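Local coordinates for predicted ATPase involved in replication control, Cdc46/Mcm family (Methanopyrus kandleri AV19, PDB 3F8T), which probably binds ATP and single-stranded DNA as a homolog of the MCM replicative helicases, ring-forming AAA+ motors that unwind DNA during replication, at residues 198-203 and 465-470; 203-208 and 224-229; 231-236 and 405-410; 453-458 and 474-479. The protein carries 2 engineered substitutions. All coordinates share one frame; numbering follows the deposited sequence.

The four contacts illustrate how an AAA+ module is knit from two long-range and two short-range contacts. Contacts 1 and 3 span the long range, each pairing a segment of the MCM P-loop domain with one of the AAA-lid domain; contact 2 stays within the former and contact 4 within the latter. Along the chain contacts 2 and 3 both nest inside the loop closed by contact 1, whereas contacts 1 and 4 alternate. Helix 449-465 links contacts 1 and 4, and Met465 also touches contact 2. Centres lie about 11 to 16 Å apart. Contacts 1, 2 and 4 touch one another; contact 3 touches 1 and 2 but stays about 5 Å (nearest atoms) from contact 4, consistent with a lid packed closely on the P-loop domain.

Contact 1 of 4, residues 198-203 and 465-470; sequences ELADKD and MRLSDD
Ala200 meets Leu467 through its methyl group, with CB of Ala200 3.9 Å from CD1 of Leu467. The same methyl lies 4.0 Å from the backbone O of Arg466, and the CA atoms of Ala200 and Arg466 are 4.8 Å apart, a closeness consistent with the small side chain of Ala200. No hydrogen bond crosses between the segments; the junction is made by van der Waals contact.

What positions Leu467 is the way its own helix ends. With positive phi (54°), it is the C-prime residue of a Schellman motif, and this reversal turns its side chain toward Ala200. CG stands anti to the carbonyl carbon, chi1 -57°, which brings CD1 up to the methyl. Just beyond, Ser468 OG accepts from Asp470 N at 2.9 Å in an ST turn that shapes the loop. Arg466 sends its guanidinium away from Ala200: NH2 reaches Asp470 O at the edge of the group in a weak bond of 2.9 Å, while its stronger partner is the carboxylate of Asp475, a salt bridge to the next helix.

Tyr402 of helix 396-409 touches both Ala200 and Leu467, and its hydroxyl bonds to Met465 O. The contact thus joins the C-terminal end of helix 190-201 to the turn between helix 449-465 and strand 470-471, with helix 396-409 alongside.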
loop_
_atom_site.group_PDB
_atom_site.type_symbol
_atom_site.label_atom_id
_atom_site.label_comp_id
_atom_site.label_asym_id
_atom_site.label_seq_id
_atom_site.Cartn_x
_atom_site.Cartn_y
_atom_site.Cartn_z
ATOM N N GLU A 198 -17.724 -9.993 -15.554
ATOM C CA GLU A 198 -18.183 -11.373 -15.411
ATOM C C GLU A 198 -17.909 -11.936 -14.021
ATOM O O GLU A 198 -18.774 -12.582 -13.435
ATOM C CB GLU A 198 -17.566 -12.265 -16.486
ATOM C CG GLU A 198 -18.208 -12.046 -17.865
ATOM C CD GLU A 198 -17.438 -12.732 -18.971
ATOM O OE1 GLU A 198 -16.955 -13.861 -18.740
ATOM O OE2 GLU A 198 -17.319 -12.142 -20.067
ATOM N N LEU A 199 -16.718 -11.671 -13.492
ATOM C CA LEU A 199 -16.373 -12.129 -12.141
ATOM C C LEU A 199 -17.328 -11.506 -11.120
ATOM O O LEU A 199 -17.922 -12.220 -10.305
ATOM C CB LEU A 199 -14.898 -11.825 -11.812
ATOM C CG LEU A 199 -14.285 -12.339 -10.499
ATOM C CD1 LEU A 199 -14.623 -13.801 -10.253
ATOM C CD2 LEU A 199 -12.767 -12.128 -10.491
ATOM N N ALA A 200 -17.505 -10.189 -11.190
ATOM C CA ALA A 200 -18.453 -9.469 -10.318
ATOM C C ALA A 200 -19.876 -10.037 -10.297
ATOM O O ALA A 200 -20.508 -10.116 -9.240
ATOM C CB ALA A 200 -18.488 -7.999 -10.680
ATOM N N ASP A 201 -20.377 -10.419 -11.468
ATOM C CA ASP A 201 -21.736 -10.953 -11.598
ATOM C C ASP A 201 -21.910 -12.342 -10.978
ATOM O O ASP A 201 -23.015 -12.706 -10.580
ATOM C CB ASP A 201 -22.157 -10.984 -13.071
ATOM C CG ASP A 201 -22.570 -9.621 -13.592
ATOM O OD1 ASP A 201 -22.912 -8.735 -12.781
ATOM O OD2 ASP A 201 -22.554 -9.429 -14.820
ATOM N N LYS A 202 -20.826 -13.114 -10.902
ATOM C CA LYS A 202 -20.874 -14.486 -10.387
ATOM C C LYS A 202 -20.941 -14.561 -8.855
ATOM O O LYS A 202 -21.822 -13.991 -8.225
ATOM C CB LYS A 202 -19.647 -15.257 -10.865
ATOM C CG LYS A 202 -19.665 -15.607 -12.332
ATOM C CD LYS A 202 -18.358 -16.260 -12.736
ATOM C CE LYS A 202 -18.185 -16.241 -14.252
ATOM N NZ LYS A 202 -16.749 -16.365 -14.633
ATOM N N ASP A 203 -20.002 -15.293 -8.274
ATOM C CA ASP A 203 -19.848 -15.383 -6.828
ATOM C C ASP A 203 -18.367 -15.179 -6.609
ATOM O O ASP A 203 -17.610 -16.174 -6.532
ATOM C CB ASP A 203 -20.330 -16.771 -6.344
ATOM C CG ASP A 203 -20.229 -16.961 -4.825
ATOM O OD1 ASP A 203 -19.798 -16.041 -4.086
ATOM O OD2 ASP A 203 -20.589 -18.077 -4.366
ATOM N N MET A 465 -16.171 -6.162 -3.533
ATOM C CA MET A 465 -15.981 -7.412 -4.272
ATOM C C MET A 465 -16.980 -7.572 -5.419
ATOM O O MET A 465 -16.727 -8.328 -6.375
ATOM C CB MET A 465 -16.130 -8.580 -3.303
ATOM C CG MET A 465 -15.436 -9.841 -3.694
ATOM S SD MET A 465 -15.646 -11.001 -2.319
ATOM C CE MET A 465 -14.095 -10.890 -1.477
ATOM N N ARG A 466 -18.116 -6.881 -5.309
ATOM C CA ARG A 466 -19.149 -6.868 -6.349
ATOM C C ARG A 466 -18.988 -5.643 -7.240
ATOM O O ARG A 466 -19.872 -5.351 -8.066
ATOM C CB ARG A 466 -20.548 -6.799 -5.714
ATOM C CG ARG A 466 -21.010 -8.011 -4.941
ATOM C CD ARG A 466 -22.498 -7.892 -4.571
ATOM N NE ARG A 466 -22.774 -6.756 -3.683
ATOM C CZ ARG A 466 -23.305 -5.599 -4.074
ATOM N NH1 ARG A 466 -23.649 -5.412 -5.344
ATOM N NH2 ARG A 466 -23.497 -4.625 -3.195
ATOM N N LEU A 467 -17.874 -4.933 -7.063
ATOM C CA LEU A 467 -17.594 -3.665 -7.742
ATOM C C LEU A 467 -18.725 -2.661 -7.527
ATOM O O LEU A 467 -19.148 -1.967 -8.457
ATOM C CB LEU A 467 -17.333 -3.891 -9.252
ATOM C CG LEU A 467 -16.207 -4.847 -9.663
ATOM C CD1 LEU A 467 -16.157 -4.948 -11.188
ATOM C CD2 LEU A 467 -14.849 -4.372 -9.123
ATOM N N SER A 468 -19.203 -2.563 -6.289
ATOM C CA SER A 468 -20.308 -1.675 -5.996
ATOM C C SER A 468 -19.987 -0.598 -4.952
ATOM O O SER A 468 -19.161 -0.797 -4.047
ATOM C CB SER A 468 -21.539 -2.490 -5.591
ATOM O OG SER A 468 -22.544 -1.640 -5.086
ATOM N N ASP A 469 -20.657 0.544 -5.088
ATOM C CA ASP A 469 -20.573 1.600 -4.092
ATOM C C ASP A 469 -21.736 1.566 -3.102
ATOM O O ASP A 469 -21.785 2.378 -2.180
ATOM C CB ASP A 469 -20.493 2.965 -4.763
ATOM C CG ASP A 469 -19.200 3.158 -5.519
ATOM O OD1 ASP A 469 -18.129 2.730 -5.030
ATOM O OD2 ASP A 469 -19.261 3.760 -6.613
ATOM N N ASP A 470 -22.660 0.637 -3.309
ATOM C CA ASP A 470 -23.817 0.478 -2.443
ATOM C C ASP A 470 -23.731 -0.818 -1.640
ATOM O O ASP A 470 -23.718 -1.917 -2.201
ATOM C CB ASP A 470 -25.102 0.525 -3.270
ATOM C CG ASP A 470 -25.272 1.847 -4.001
ATOM O OD1 ASP A 470 -24.907 2.898 -3.449
ATOM O OD2 ASP A 470 -25.752 1.824 -5.147
#

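Contact 2 of 4, residues 203-208 and 224-229; sequences DPLTTF and MLALQL
Leu205 and Phe208, one helical turn apart, both reach the methyl of Ala226. Followed outward from CB, Leu205 first turns so that CG lies opposite the backbone N (chi1 178°), carrying its branches across to the other helix. There the chain forks. CD1 comes 3.8 Å from CG of Leu227 and 3.9 Å from CB of Ala226, settling between the two neighbouring residues; CD2 goes instead to Ile478 of helix 473-489. The side chains of Leu205 and Leu227 cross at about a right angle, and CD1 of Leu205 also faces CD2 of Leu227 at 4.0 Å.

This is an apolar helix-helix crossing: the axes of 204-208 and 224-229 approach to 9.0 Å with an angle of 108° between their directions. Both helices belong to the P-loop domain of an AAA+ protein, and here Gln228, on the same helix 219-229, bonds through NE2 to Leu240 O and, weakly, to Val342 O of strand 341-346 in the central parallel sheet.

Phe208 takes part through its root: its CB is 3.7 Å from CB of Ala226, while its ring packs edge-to-face with Phe230 and touches Leu399 and Tyr402 of helix 396-409. The start of helix 204-212 is fixed by Asp203 as N-cap. Its OD1 accepts from Thr206 N at 3.2 Å, nearly straight at 168°, and its OD2 takes the hydroxyl OG1 of Thr206 at 2.6 Å; both donors approach from out of the carboxylate plane. Thr207 OG1 adds a bond to Asp203 O, 3.1 Å long.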
loop_
_atom_site.group_PDB
_atom_site.type_symbol
_atom_site.label_atom_id
_atom_site.label_comp_id
_atom_site.label_asym_id
_atom_site.label_seq_id
_atom_site.Cartn_x
_atom_site.Cartn_y
_atom_site.Cartn_z
ATOM N N ASP A 203 -20.002 -15.293 -8.274
ATOM C CA ASP A 203 -19.848 -15.383 -6.828
ATOM C C ASP A 203 -18.367 -15.179 -6.609
ATOM O O ASP A 203 -17.610 -16.174 -6.532
ATOM C CB ASP A 203 -20.330 -16.771 -6.344
ATOM C CG ASP A 203 -20.229 -16.961 -4.825
ATOM O OD1 ASP A 203 -19.798 -16.041 -4.086
ATOM O OD2 ASP A 203 -20.589 -18.077 -4.366
ATOM N N PRO A 204 -17.914 -13.899 -6.579
ATOM C CA PRO A 204 -16.478 -13.687 -6.404
ATOM C C PRO A 204 -15.996 -14.086 -5.011
ATOM O O PRO A 204 -14.841 -14.480 -4.860
ATOM C CB PRO A 204 -16.292 -12.183 -6.657
ATOM C CG PRO A 204 -17.600 -11.594 -6.417
ATOM C CD PRO A 204 -18.641 -12.628 -6.720
ATOM N N LEU A 205 -16.866 -13.997 -4.007
ATOM C CA LEU A 205 -16.463 -14.372 -2.644
ATOM C C LEU A 205 -16.006 -15.817 -2.591
ATOM O O LEU A 205 -14.939 -16.104 -2.079
ATOM C CB LEU A 205 -17.589 -14.141 -1.633
ATOM C CG LEU A 205 -17.281 -14.555 -0.190
ATOM C CD1 LEU A 205 -16.050 -13.823 0.378
ATOM C CD2 LEU A 205 -18.483 -14.299 0.681
ATOM N N THR A 206 -16.810 -16.727 -3.140
ATOM C CA THR A 206 -16.426 -18.144 -3.161
ATOM C C THR A 206 -15.142 -18.401 -3.946
ATOM O O THR A 206 -14.265 -19.166 -3.517
ATOM C CB THR A 206 -17.593 -19.025 -3.668
ATOM O OG1 THR A 206 -18.716 -18.841 -2.790
ATOM C CG2 THR A 206 -17.194 -20.481 -3.636
ATOM N N THR A 207 -15.016 -17.738 -5.090
ATOM C CA THR A 207 -13.805 -17.840 -5.901
ATOM C C THR A 207 -12.545 -17.443 -5.122
ATOM O O THR A 207 -11.554 -18.186 -5.124
ATOM C CB THR A 207 -13.945 -16.991 -7.169
ATOM O OG1 THR A 207 -15.094 -17.440 -7.896
ATOM C CG2 THR A 207 -12.730 -17.120 -8.033
ATOM N N PHE A 208 -12.565 -16.270 -4.481
ATOM C CA PHE A 208 -11.408 -15.809 -3.725
ATOM C C PHE A 208 -11.151 -16.699 -2.513
ATOM O O PHE A 208 -9.999 -17.003 -2.214
ATOM C CB PHE A 208 -11.579 -14.344 -3.287
ATOM C CG PHE A 208 -11.147 -13.343 -4.308
ATOM C CD1 PHE A 208 -12.054 -12.843 -5.242
ATOM C CD2 PHE A 208 -9.823 -12.885 -4.334
ATOM C CE1 PHE A 208 -11.645 -11.878 -6.180
ATOM C CE2 PHE A 208 -9.407 -11.930 -5.260
ATOM C CZ PHE A 208 -10.319 -11.438 -6.199
ATOM N N MET A 224 -13.425 -15.082 5.186
ATOM C CA MET A 224 -12.872 -14.023 6.055
ATOM C C MET A 224 -11.635 -13.352 5.450
ATOM O O MET A 224 -11.533 -12.129 5.416
ATOM C CB MET A 224 -12.480 -14.614 7.409
ATOM C CG MET A 224 -13.640 -15.093 8.240
ATOM S SD MET A 224 -12.966 -15.713 9.811
ATOM C CE MET A 224 -14.523 -16.086 10.597
ATOM N N LEU A 225 -10.681 -14.162 5.006
ATOM C CA LEU A 225 -9.460 -13.652 4.385
ATOM C C LEU A 225 -9.712 -12.982 3.035
ATOM O O LEU A 225 -9.054 -11.996 2.710
ATOM C CB LEU A 225 -8.424 -14.768 4.243
ATOM C CG LEU A 225 -8.050 -15.518 5.532
ATOM C CD1 LEU A 225 -6.826 -16.381 5.288
ATOM C CD2 LEU A 225 -7.753 -14.570 6.640
ATOM N N ALA A 226 -10.635 -13.533 2.241
ATOM C CA ALA A 226 -11.051 -12.869 0.993
ATOM C C ALA A 226 -11.572 -11.448 1.268
ATOM O O ALA A 226 -11.117 -10.473 0.665
ATOM C CB ALA A 226 -12.105 -13.688 0.279
ATOM N N LEU A 227 -12.501 -11.323 2.210
ATOM C CA LEU A 227 -13.067 -10.011 2.508
ATOM C C LEU A 227 -12.017 -9.090 3.156
ATOM O O LEU A 227 -12.001 -7.887 2.927
ATOM C CB LEU A 227 -14.338 -10.159 3.363
ATOM C CG LEU A 227 -15.517 -10.849 2.639
ATOM C CD1 LEU A 227 -16.586 -11.227 3.631
ATOM C CD2 LEU A 227 -16.112 -9.961 1.530
ATOM N N GLN A 228 -11.121 -9.647 3.959
ATOM C CA GLN A 228 -9.996 -8.827 4.447
ATOM C C GLN A 228 -9.188 -8.158 3.306
ATOM O O GLN A 228 -8.894 -6.960 3.369
ATOM C CB GLN A 228 -9.074 -9.625 5.375
ATOM C CG GLN A 228 -7.872 -8.794 5.850
ATOM C CD GLN A 228 -6.954 -9.582 6.737
ATOM O OE1 GLN A 228 -6.584 -10.712 6.408
ATOM N NE2 GLN A 228 -6.580 -9.000 7.887
ATOM N N LEU A 229 -8.866 -8.917 2.263
ATOM C CA LEU A 229 -8.169 -8.345 1.094
ATOM C C LEU A 229 -8.929 -7.158 0.517
ATOM O O LEU A 229 -8.343 -6.120 0.225
ATOM C CB LEU A 229 -7.952 -9.397 -0.002
ATOM C CG LEU A 229 -6.829 -10.406 0.311
ATOM C CD1 LEU A 229 -6.950 -11.607 -0.645
ATOM C CD2 LEU A 229 -5.452 -9.775 0.215
#

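Contact 3 of 4, residues 231-236 and 405-410; sequences SCVGKN and YAIREH
Cys232 and Val233 receive the side chain of Ile407, the one residue of helix 396-409 that carries this contact. Just before them, Ser231 faces away from that helix and serves its own loop: its OG bonds to Gln228 O and Leu240 N, tying the loop to the helix before it and to the chain leading into strand 242-245.

Cys232 follows as the centre of an inverse gamma turn. Its CB lies 3.9 Å from CD1 of Ile407, and its carbonyl O sits against the branched side chain, with CG2 of Ile407 only 3.1 Å away and CD1 of the same residue at 3.6 Å. A backbone oxygen pressed so closely onto a methyl marks a tight spot.

At Val233 the packing becomes purely apolar: CG1 meets CG2 of Ile407 at 3.8 Å. In Ile407, CG1 stands opposite the carbonyl carbon (chi1 -68°) and leads CD1 to Cys232 CB, while CG2 lies between Cys232 O and Val233 CG1. Cutting Ile407 back to an alanine would probably open a gap beside Cys232 CB and leave Val233 CG1 without its apolar mate on the helix. Onward, the carbonyls of Val233 and Gly234 both accept from Arg239 NH1.

Arg464 of helix 449-465 touches Ser231 and Val233, and Ile183 packs on Ile407. The contact therefore joins a loop of the P-loop domain, between helix 219-229 and strand 242-245, to the C-terminal part of helix 396-409, which reaches into the AAA-lid domain, with helix 449-465 also beside it.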
loop_
_atom_site.group_PDB
_atom_site.type_symbol
_atom_site.label_atom_id
_atom_site.label_comp_id
_atom_site.label_asym_id
_atom_site.label_seq_id
_atom_site.Cartn_x
_atom_site.Cartn_y
_atom_site.Cartn_z
ATOM N N SER A 231 -10.751 -5.151 2.041
ATOM C CA SER A 231 -10.854 -4.048 3.003
ATOM C C SER A 231 -9.604 -3.167 2.993
ATOM O O SER A 231 -9.498 -2.226 3.784
ATOM C CB SER A 231 -11.090 -4.588 4.409
ATOM O OG SER A 231 -9.875 -5.028 4.973
ATOM N N CYS A 232 -8.647 -3.488 2.130
ATOM C CA CYS A 232 -7.380 -2.768 2.067
ATOM C C CYS A 232 -7.517 -1.362 1.464
ATOM O O CYS A 232 -7.211 -1.147 0.297
ATOM C CB CYS A 232 -6.351 -3.584 1.282
ATOM S SG CYS A 232 -5.693 -4.971 2.206
ATOM N N VAL A 233 -7.993 -0.413 2.253
ATOM C CA VAL A 233 -8.170 0.961 1.752
ATOM C C VAL A 233 -7.618 1.955 2.768
ATOM O O VAL A 233 -7.426 1.602 3.928
ATOM C CB VAL A 233 -9.656 1.289 1.392
ATOM C CG1 VAL A 233 -10.260 0.264 0.410
ATOM C CG2 VAL A 233 -10.498 1.368 2.612
ATOM N N GLY A 234 -7.368 3.190 2.330
ATOM C CA GLY A 234 -6.793 4.241 3.184
ATOM C C GLY A 234 -7.679 4.672 4.342
ATOM O O GLY A 234 -7.189 4.892 5.466
ATOM N N LYS A 235 -8.979 4.788 4.074
ATOM C CA LYS A 235 -9.975 5.178 5.082
ATOM C C LYS A 235 -9.885 4.284 6.327
ATOM O O LYS A 235 -10.153 3.082 6.282
ATOM C CB LYS A 235 -11.386 5.174 4.471
ATOM C CG LYS A 235 -12.495 5.761 5.352
ATOM C CD LYS A 235 -13.831 5.825 4.587
ATOM C CE LYS A 235 -15.043 5.929 5.527
ATOM N NZ LYS A 235 -16.317 5.504 4.846
ATOM N N ASN A 236 -9.506 4.910 7.435
ATOM C CA ASN A 236 -9.059 4.234 8.650
ATOM C C ASN A 236 -10.002 3.156 9.187
ATOM O O ASN A 236 -9.579 2.040 9.514
ATOM C CB ASN A 236 -8.743 5.303 9.719
ATOM C CG ASN A 236 -8.907 4.792 11.143
ATOM O OD1 ASN A 236 -8.282 3.809 11.549
ATOM N ND2 ASN A 236 -9.744 5.479 11.915
ATOM N N TYR A 405 -8.078 -3.235 -8.851
ATOM C CA TYR A 405 -9.088 -2.447 -9.532
ATOM C C TYR A 405 -10.230 -2.076 -8.570
ATOM O O TYR A 405 -10.591 -0.885 -8.415
ATOM C CB TYR A 405 -9.604 -3.229 -10.741
ATOM C CG TYR A 405 -10.600 -2.470 -11.578
ATOM C CD1 TYR A 405 -10.190 -1.446 -12.432
ATOM C CD2 TYR A 405 -11.953 -2.778 -11.521
ATOM C CE1 TYR A 405 -11.123 -0.745 -13.200
ATOM C CE2 TYR A 405 -12.882 -2.091 -12.278
ATOM C CZ TYR A 405 -12.459 -1.088 -13.113
ATOM O OH TYR A 405 -13.386 -0.411 -13.853
ATOM N N ALA A 406 -10.778 -3.087 -7.904
ATOM C CA ALA A 406 -11.920 -2.904 -7.000
ATOM C C ALA A 406 -11.626 -1.891 -5.883
ATOM O O ALA A 406 -12.471 -1.045 -5.570
ATOM C CB ALA A 406 -12.337 -4.271 -6.396
ATOM N N ILE A 407 -10.431 -1.986 -5.295
ATOM C CA ILE A 407 -10.007 -1.098 -4.189
ATOM C C ILE A 407 -9.942 0.351 -4.645
ATOM O O ILE A 407 -10.398 1.259 -3.933
ATOM C CB ILE A 407 -8.605 -1.489 -3.606
ATOM C CG1 ILE A 407 -8.653 -2.835 -2.882
ATOM C CG2 ILE A 407 -8.057 -0.374 -2.612
ATOM C CD1 ILE A 407 -7.231 -3.367 -2.532
ATOM N N ARG A 408 -9.346 0.572 -5.813
ATOM C CA ARG A 408 -9.137 1.929 -6.320
ATOM C C ARG A 408 -10.468 2.526 -6.788
ATOM O O ARG A 408 -10.727 3.719 -6.602
ATOM C CB ARG A 408 -8.133 1.934 -7.486
ATOM C CG ARG A 408 -7.793 3.368 -7.998
ATOM C CD ARG A 408 -6.780 3.329 -9.149
ATOM N NE ARG A 408 -7.283 2.484 -10.232
ATOM C CZ ARG A 408 -7.962 2.921 -11.291
ATOM N NH1 ARG A 408 -8.199 4.226 -11.454
ATOM N NH2 ARG A 408 -8.393 2.050 -12.195
ATOM N N GLU A 409 -11.308 1.689 -7.388
ATOM C CA GLU A 409 -12.542 2.168 -7.995
ATOM C C GLU A 409 -13.696 2.270 -7.016
ATOM O O GLU A 409 -14.632 3.029 -7.251
ATOM C CB GLU A 409 -12.966 1.302 -9.185
ATOM C CG GLU A 409 -12.061 1.421 -10.413
ATOM C CD GLU A 409 -11.855 2.869 -10.858
ATOM O OE1 GLU A 409 -12.838 3.623 -10.978
ATOM O OE2 GLU A 409 -10.699 3.250 -11.075
ATOM N N HIS A 410 -13.649 1.494 -5.935
ATOM C CA HIS A 410 -14.730 1.508 -4.934
ATOM C C HIS A 410 -14.217 1.651 -3.497
ATOM O O HIS A 410 -14.467 0.783 -2.660
ATOM C CB HIS A 410 -15.616 0.275 -5.130
ATOM C CG HIS A 410 -16.149 0.175 -6.526
ATOM N ND1 HIS A 410 -17.241 0.900 -6.955
ATOM C CD2 HIS A 410 -15.684 -0.484 -7.614
ATOM C CE1 HIS A 410 -17.448 0.664 -8.239
ATOM N NE2 HIS A 410 -16.516 -0.171 -8.664
#

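Contact 4 of 4, residues 453-458 and 474-479; sequences ESVERL and EDVDIA
Ala479 drives its methyl into helix 453-458 between Val455 and Leu458. This is the tight part: CB of Ala479 is 3.4 Å from CB of Leu458, closer than two aliphatic carbons normally sit, and 3.2 Å from the backbone O of Val455. With so small a residue at the crossing, the CA atoms of Leu458 and Ala479 come within 5.0 Å and the axes of 453-458 and 474-479 within 8.2 Å, their directions 124° apart.

Toward Val476 the packing relaxes. Val455 CG1, set opposite its backbone N (chi1 172°), touches Ala479 CB at 3.9 Å but stands 4.2 Å from CG1 of Val476. Leu423 and Trp426 of helix 417-439 also pack on Val455.

Two charged side chains turn elsewhere. Arg457 and Asp477 point away from the opposing segment, Arg457 forming a salt bridge with Asp372 and Asp477 one with Arg422 of helix 417-439; both are partly exposed.

Within the AAA-lid domain, then, these segments of helices 449-465 and 473-489 meet through apolar side chains and close backbone oxygens. No hydrogen bond crosses between 453-458 and 474-479, so their crossing probably rests on close fit, while charged groups are matched at its margins.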
loop_
_atom_site.group_PDB
_atom_site.type_symbol
_atom_site.label_atom_id
_atom_site.label_comp_id
_atom_site.label_asym_id
_atom_site.label_seq_id
_atom_site.Cartn_x
_atom_site.Cartn_y
_atom_site.Cartn_z
ATOM N N GLU A 453 -19.348 -2.808 14.267
ATOM C CA GLU A 453 -18.302 -2.266 13.397
ATOM C C GLU A 453 -17.736 -3.324 12.436
ATOM O O GLU A 453 -17.562 -3.051 11.242
ATOM C CB GLU A 453 -17.214 -1.589 14.246
ATOM C CG GLU A 453 -17.736 -0.293 14.905
ATOM C CD GLU A 453 -17.039 0.104 16.206
ATOM O OE1 GLU A 453 -15.946 -0.422 16.506
ATOM O OE2 GLU A 453 -17.596 0.964 16.937
ATOM N N SER A 454 -17.485 -4.532 12.935
ATOM C CA SER A 454 -16.922 -5.600 12.086
ATOM C C SER A 454 -17.883 -6.029 10.983
ATOM O O SER A 454 -17.475 -6.199 9.813
ATOM C CB SER A 454 -16.516 -6.811 12.926
ATOM O OG SER A 454 -15.514 -6.433 13.854
ATOM N N VAL A 455 -19.156 -6.198 11.340
ATOM C CA VAL A 455 -20.153 -6.551 10.328
ATOM C C VAL A 455 -20.188 -5.478 9.226
ATOM O O VAL A 455 -20.185 -5.808 8.036
ATOM C CB VAL A 455 -21.553 -6.776 10.936
ATOM C CG1 VAL A 455 -22.599 -6.954 9.830
ATOM C CG2 VAL A 455 -21.515 -8.006 11.815
ATOM N N GLU A 456 -20.192 -4.209 9.623
ATOM C CA GLU A 456 -20.229 -3.119 8.644
ATOM C C GLU A 456 -19.005 -3.133 7.725
ATOM O O GLU A 456 -19.145 -2.986 6.515
ATOM C CB GLU A 456 -20.413 -1.741 9.323
ATOM C CG GLU A 456 -20.269 -0.573 8.347
ATOM C CD GLU A 456 -21.239 0.588 8.588
ATOM O OE1 GLU A 456 -22.081 0.537 9.508
ATOM O OE2 GLU A 456 -21.131 1.575 7.839
ATOM N N ARG A 457 -17.816 -3.318 8.302
ATOM C CA ARG A 457 -16.579 -3.427 7.518
ATOM C C ARG A 457 -16.602 -4.584 6.546
ATOM O O ARG A 457 -16.195 -4.431 5.387
ATOM C CB ARG A 457 -15.374 -3.595 8.437
ATOM C CG ARG A 457 -14.989 -2.334 9.163
ATOM C CD ARG A 457 -13.782 -2.599 10.087
ATOM N NE ARG A 457 -13.699 -1.545 11.097
ATOM C CZ ARG A 457 -13.775 -1.729 12.413
ATOM N NH1 ARG A 457 -13.901 -2.942 12.940
ATOM N NH2 ARG A 457 -13.705 -0.684 13.218
ATOM N N LEU A 458 -17.055 -5.747 7.019
ATOM C CA LEU A 458 -17.134 -6.926 6.159
ATOM C C LEU A 458 -18.138 -6.737 5.032
ATOM O O LEU A 458 -17.920 -7.230 3.912
ATOM C CB LEU A 458 -17.485 -8.173 6.969
ATOM C CG LEU A 458 -16.387 -8.747 7.873
ATOM C CD1 LEU A 458 -17.030 -9.537 9.026
ATOM C CD2 LEU A 458 -15.485 -9.654 7.028
ATOM N N GLU A 474 -27.914 -8.025 1.306
ATOM C CA GLU A 474 -27.196 -9.246 0.976
ATOM C C GLU A 474 -25.731 -9.227 1.468
ATOM O O GLU A 474 -25.212 -10.269 1.912
ATOM C CB GLU A 474 -27.261 -9.475 -0.528
ATOM C CG GLU A 474 -28.651 -9.931 -1.037
ATOM C CD GLU A 474 -29.770 -8.900 -0.846
ATOM O OE1 GLU A 474 -29.513 -7.669 -0.962
ATOM O OE2 GLU A 474 -30.921 -9.342 -0.577
ATOM N N ASP A 475 -25.083 -8.059 1.394
ATOM C CA ASP A 475 -23.706 -7.879 1.897
ATOM C C ASP A 475 -23.673 -7.956 3.424
ATOM O O ASP A 475 -22.710 -8.459 4.003
ATOM C CB ASP A 475 -23.098 -6.534 1.461
ATOM C CG ASP A 475 -23.116 -6.324 -0.056
ATOM O OD1 ASP A 475 -22.795 -7.268 -0.810
ATOM O OD2 ASP A 475 -23.449 -5.201 -0.502
ATOM N N VAL A 476 -24.707 -7.404 4.061
ATOM C CA VAL A 476 -24.822 -7.420 5.513
ATOM C C VAL A 476 -24.988 -8.854 5.996
ATOM O O VAL A 476 -24.358 -9.255 6.968
ATOM C CB VAL A 476 -25.969 -6.519 6.027
ATOM C CG1 VAL A 476 -26.144 -6.713 7.542
ATOM C CG2 VAL A 476 -25.645 -5.040 5.730
ATOM N N ASP A 477 -25.802 -9.622 5.279
ATOM C CA ASP A 477 -26.091 -11.004 5.627
ATOM C C ASP A 477 -24.837 -11.873 5.598
ATOM O O ASP A 477 -24.625 -12.715 6.483
ATOM C CB ASP A 477 -27.157 -11.576 4.682
ATOM C CG ASP A 477 -28.558 -11.076 5.010
ATOM O OD1 ASP A 477 -28.734 -10.367 6.025
ATOM O OD2 ASP A 477 -29.484 -11.408 4.251
ATOM N N ILE A 478 -24.024 -11.683 4.569
ATOM C CA ILE A 478 -22.780 -12.436 4.434
ATOM C C ILE A 478 -21.806 -12.090 5.566
ATOM O O ILE A 478 -21.219 -12.977 6.190
ATOM C CB ILE A 478 -22.125 -12.158 3.070
ATOM C CG1 ILE A 478 -22.891 -12.869 1.963
ATOM C CG2 ILE A 478 -20.629 -12.566 3.075
ATOM C CD1 ILE A 478 -22.522 -12.350 0.562
ATOM N N ALA A 479 -21.635 -10.791 5.801
ATOM C CA ALA A 479 -20.822 -10.267 6.907
ATOM C C ALA A 479 -21.265 -10.814 8.287
ATOM O O ALA A 479 -20.443 -11.298 9.080
ATOM C CB ALA A 479 -20.881 -8.753 6.891
#